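Local coordinates for protein sulfide-quinone reductase (Aquifex aeolicus, PDB 3HYW) that oxidises hydrogen sulfide with a quinone as electron acceptor, using bound FAD and building up polysulfur that is released typically as cyclooctasulfur, at residues A[233-236]-A[237-241]; A[395-398]-A[399-402]. All coordinates share one frame; numbering follows the deposited sequence.

Contact 1. Residues A[233-236]-A[237-241]; sequences YEDL and NGNTH
H241 sets its CB over one face of the Y233 ring, toward the rim, with CB 3.3 Å from Y233 CZ, a CH-pi contact. The two rings are themselves nearly parallel, their planes at 20°, but slid so far apart that they barely overlap, with centroids 5.2 Å apart. Y233 brings its ring here because CG stands between the backbone N and the carbonyl carbon (chi1 65°), which folds the phenol back across the neighbouring strand. Beside this pair the backbones lock antiparallel: Y233 N bonds H241 O at 3.0 Å, and H241 N bonds Y233 O at 2.7 Å. Replacing Y233 by an alanine removes the ring and is likely to leave H241 CB without its aromatic platform and the imidazole freer to turn. The other tight point is the D235 carboxylate, folded in over the turn. Its OD1 accepts N239 N at 3.0 Å, from the syn side and 35° out of the carboxylate plane, and takes a weak bond from N237 N. D235 N also donates to N239 O at 3.0 Å. The far end is looser: N237 and N239 are exposed, the CB of L236 points away from 237-241, and its side chain touches N220, P305 and I306. E234, on the sheet face shared with T240, runs out extended past G238; its OE1 forms a salt bridge with K224 on the adjacent strand. At positive phi, G238 leaves no room for a CB beside the preceding carbonyl. A type I turn from D235 to G238, closed by G238 N on D235 O at 3.1 Å and ending on this glycine, makes a beta hairpin with a G1 bulge.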
loop_
_atom_site.group_PDB
_atom_site.type_symbol
_atom_site.label_atom_id
_atom_site.label_comp_id
_atom_site.label_asym_id
_atom_site.label_seq_id
_atom_site.Cartn_x
_atom_site.Cartn_y
_atom_site.Cartn_z
ATOM N N TYR A 233 3.793 26.396 -2.911
ATOM C CA TYR A 233 3.275 25.513 -3.944
ATOM C C TYR A 233 1.775 25.706 -4.131
ATOM O O TYR A 233 1.086 26.197 -3.237
ATOM C CB TYR A 233 3.622 24.044 -3.654
ATOM C CG TYR A 233 2.977 23.461 -2.415
ATOM C CD1 TYR A 233 3.595 23.562 -1.169
ATOM C CD2 TYR A 233 1.752 22.795 -2.494
ATOM C CE1 TYR A 233 3.003 23.022 -0.027
ATOM C CE2 TYR A 233 1.155 22.249 -1.363
ATOM C CZ TYR A 233 1.786 22.362 -0.135
ATOM O OH TYR A 233 1.185 21.835 0.989
ATOM N N GLU A 234 1.287 25.311 -5.302
ATOM C CA GLU A 234 -0.120 25.410 -5.641
ATOM C C GLU A 234 -0.670 24.005 -5.889
ATOM O O GLU A 234 -0.074 23.224 -6.636
ATOM C CB GLU A 234 -0.263 26.267 -6.897
ATOM C CG GLU A 234 -1.669 26.697 -7.245
ATOM C CD GLU A 234 -1.710 27.605 -8.461
ATOM O OE1 GLU A 234 -0.855 28.513 -8.569
ATOM O OE2 GLU A 234 -2.610 27.420 -9.309
ATOM N N ASP A 235 -1.793 23.672 -5.257
ATOM C CA ASP A 235 -2.443 22.398 -5.557
ATOM C C ASP A 235 -3.284 22.496 -6.833
ATOM O O ASP A 235 -3.322 23.551 -7.478
ATOM C CB ASP A 235 -3.227 21.834 -4.355
ATOM C CG ASP A 235 -4.386 22.722 -3.909
ATOM O OD1 ASP A 235 -4.906 23.534 -4.710
ATOM O OD2 ASP A 235 -4.789 22.582 -2.736
ATOM N N LEU A 236 -3.937 21.394 -7.199
ATOM C CA LEU A 236 -4.736 21.329 -8.425
ATOM C C LEU A 236 -6.059 22.088 -8.344
ATOM O O LEU A 236 -6.704 22.326 -9.369
ATOM C CB LEU A 236 -4.977 19.874 -8.830
ATOM C CG LEU A 236 -3.806 19.201 -9.541
ATOM C CD1 LEU A 236 -3.900 17.712 -9.363
ATOM C CD2 LEU A 236 -3.772 19.566 -11.022
ATOM N N ASN A 237 -6.461 22.463 -7.131
ATOM C CA ASN A 237 -7.617 23.337 -6.931
ATOM C C ASN A 237 -7.255 24.815 -7.094
ATOM O O ASN A 237 -8.124 25.686 -7.010
ATOM C CB ASN A 237 -8.248 23.106 -5.549
ATOM C CG ASN A 237 -8.819 21.703 -5.379
ATOM O OD1 ASN A 237 -8.928 21.203 -4.257
ATOM N ND2 ASN A 237 -9.192 21.066 -6.484
ATOM N N GLY A 238 -5.968 25.089 -7.314
ATOM C CA GLY A 238 -5.475 26.457 -7.488
ATOM C C GLY A 238 -5.157 27.168 -6.183
ATOM O O GLY A 238 -4.766 28.340 -6.183
ATOM N N ASN A 239 -5.324 26.455 -5.073
ATOM C CA ASN A 239 -5.016 26.987 -3.748
ATOM C C ASN A 239 -3.525 26.946 -3.454
ATOM O O ASN A 239 -2.872 25.927 -3.677
ATOM C CB ASN A 239 -5.787 26.216 -2.677
ATOM C CG ASN A 239 -7.286 26.245 -2.910
ATOM O OD1 ASN A 239 -7.844 27.271 -3.295
ATOM N ND2 ASN A 239 -7.944 25.111 -2.686
ATOM N N THR A 240 -2.997 28.064 -2.964
ATOM C CA THR A 240 -1.585 28.172 -2.623
ATOM C C THR A 240 -1.315 27.736 -1.189
ATOM O O THR A 240 -2.107 28.001 -0.275
ATOM C CB THR A 240 -1.044 29.598 -2.832
ATOM O OG1 THR A 240 -1.899 30.534 -2.170
ATOM C CG2 THR A 240 -0.994 29.937 -4.313
ATOM N N HIS A 241 -0.187 27.060 -1.007
ATOM C CA HIS A 241 0.235 26.578 0.296
ATOM C C HIS A 241 1.694 26.936 0.547
ATOM O O HIS A 241 2.452 27.247 -0.375
ATOM C CB HIS A 241 0.040 25.065 0.410
ATOM C CG HIS A 241 -1.384 24.623 0.289
ATOM N ND1 HIS A 241 -1.968 24.314 -0.922
ATOM C CD2 HIS A 241 -2.343 24.434 1.227
ATOM C CE1 HIS A 241 -3.225 23.957 -0.725
ATOM N NE2 HIS A 241 -3.477 24.022 0.570
#

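Contact 2. Residues A[395-398]-A[399-402]; sequences NGNI and APSF
The carboxamide of N397 and the A399-P400 peptide are the flat groups that meet. OD1 of N397 stands almost straight above the peptide face, 3.1 Å from A399 C, and also lies close to P400 N, which has no hydrogen to offer. Toward the amide's oxygen end comes A399 N, bonded to N397 OD1 at 3.0 Å; the donor is tilted 25° from the carboxamide plane and the bond is bent, with 135° at the hydrogen. The nitrogen end makes a looser approach, ND2 lying 4.0 Å from P400 CA. With CG anti to the backbone N (chi1 -162°), the side chain swings forward over the chain that follows it, so that its oxygen accepts the amide two residues on. This is an Asx turn, and it holds the carboxamide against the bend at I398 and A399. P400 closes against the backbone before it: its CD packs 3.4 Å from I398 C, and its CG approaches N397 O at 4.0 Å. That N397 carbonyl oxygen is buried with no polar partner in the model, whereas I398 O is hydrogen-bonded by K392 NZ. The CB atoms of I398 and A399 point away overall. The turn links two helices: G396 ends helix 376-395 in a Schellman motif, and P400 takes the N-cap position of helix 401-411, whose F402 touches the bound decylubiquinone. P400 leans on Y388 and K392 of helix 376-395, while I398 packs against F389 of that helix and against A16 and Y19 of helix 12-24, which starts within the FAD-binding residues G9-G13; N397 and A399 touch N23 and N20 of the same helix.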
loop_
_atom_site.group_PDB
_atom_site.type_symbol
_atom_site.label_atom_id
_atom_site.label_comp_id
_atom_site.label_asym_id
_atom_site.label_seq_id
_atom_site.Cartn_x
_atom_site.Cartn_y
_atom_site.Cartn_z
ATOM N N ASN A 395 39.614 5.374 -21.937
ATOM C CA ASN A 395 40.197 4.320 -22.751
ATOM C C ASN A 395 39.606 4.148 -24.153
ATOM O O ASN A 395 40.003 3.245 -24.888
ATOM C CB ASN A 395 40.270 3.011 -21.962
ATOM C CG ASN A 395 41.292 3.081 -20.834
ATOM O OD1 ASN A 395 41.019 3.627 -19.765
ATOM N ND2 ASN A 395 42.485 2.561 -21.085
ATOM N N GLY A 396 38.670 5.023 -24.521
ATOM C CA GLY A 396 38.268 5.179 -25.918
ATOM C C GLY A 396 37.217 4.225 -26.440
ATOM O O GLY A 396 37.045 4.094 -27.644
ATOM N N ASN A 397 36.500 3.569 -25.536
ATOM C CA ASN A 397 35.440 2.657 -25.927
ATOM C C ASN A 397 34.310 2.700 -24.908
ATOM O O ASN A 397 34.461 2.194 -23.791
ATOM C CB ASN A 397 35.993 1.234 -26.085
ATOM C CG ASN A 397 35.076 0.328 -26.908
ATOM O OD1 ASN A 397 33.880 0.587 -27.053
ATOM N ND2 ASN A 397 35.649 -0.729 -27.467
ATOM N N ILE A 398 33.192 3.325 -25.284
ATOM C CA ILE A 398 32.020 3.423 -24.401
ATOM C C ILE A 398 31.136 2.181 -24.560
ATOM O O ILE A 398 30.264 1.926 -23.729
ATOM C CB ILE A 398 31.180 4.735 -24.635
ATOM C CG1 ILE A 398 32.055 5.994 -24.537
ATOM C CG2 ILE A 398 30.016 4.861 -23.639
ATOM C CD1 ILE A 398 32.796 6.175 -23.203
ATOM N N ALA A 399 31.380 1.405 -25.613
ATOM C CA ALA A 399 30.576 0.215 -25.875
ATOM C C ALA A 399 31.426 -1.041 -26.119
ATOM O O ALA A 399 31.389 -1.610 -27.211
ATOM C CB ALA A 399 29.621 0.465 -27.044
ATOM N N PRO A 400 32.189 -1.488 -25.098
ATOM C CA PRO A 400 32.976 -2.716 -25.273
ATOM C C PRO A 400 32.049 -3.902 -25.541
ATOM O O PRO A 400 31.001 -4.011 -24.900
ATOM C CB PRO A 400 33.660 -2.902 -23.918
ATOM C CG PRO A 400 33.521 -1.632 -23.193
ATOM C CD PRO A 400 32.324 -0.929 -23.740
ATOM N N SER A 401 32.435 -4.773 -26.473
ATOM C CA SER A 401 31.600 -5.907 -26.879
ATOM C C SER A 401 31.087 -6.769 -25.717
ATOM O O SER A 401 29.943 -7.238 -25.762
ATOM C CB SER A 401 32.327 -6.790 -27.902
ATOM O OG SER A 401 33.276 -7.629 -27.266
ATOM N N PHE A 402 31.918 -6.956 -24.685
ATOM C CA PHE A 402 31.550 -7.777 -23.519
ATOM C C PHE A 402 30.383 -7.200 -22.718
ATOM O O PHE A 402 29.598 -7.952 -22.140
ATOM C CB PHE A 402 32.752 -8.037 -22.589
ATOM C CG PHE A 402 33.039 -6.914 -21.625
ATOM C CD1 PHE A 402 33.963 -5.924 -21.943
ATOM C CD2 PHE A 402 32.397 -6.854 -20.389
ATOM C CE1 PHE A 402 34.223 -4.865 -21.052
ATOM C CE2 PHE A 402 32.642 -5.805 -19.502
ATOM C CZ PHE A 402 33.563 -4.810 -19.834
#

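How the contacts relate
From the N terminus the chain lays down strand 4-8, the FAD-binding residues G9-G13 and helix 12-24 long before either contact. Contact 1 comes first, closing the hairpin between strands 230-234 and 240-244 at the edge of a three-stranded antiparallel sheet. The chain then runs through helix 314-332 and helix 376-395 before contact 2 closes the short connection into helix 401-411. The contacts are in series, neither nested nor crossing, and they do not touch: their centres lie about 49 Å apart, on opposite sides of the chain's centre. Contact 1 shapes a surface hairpin away from the annotated sites; contact 2 joins the quinone-side helices to helix 12-24.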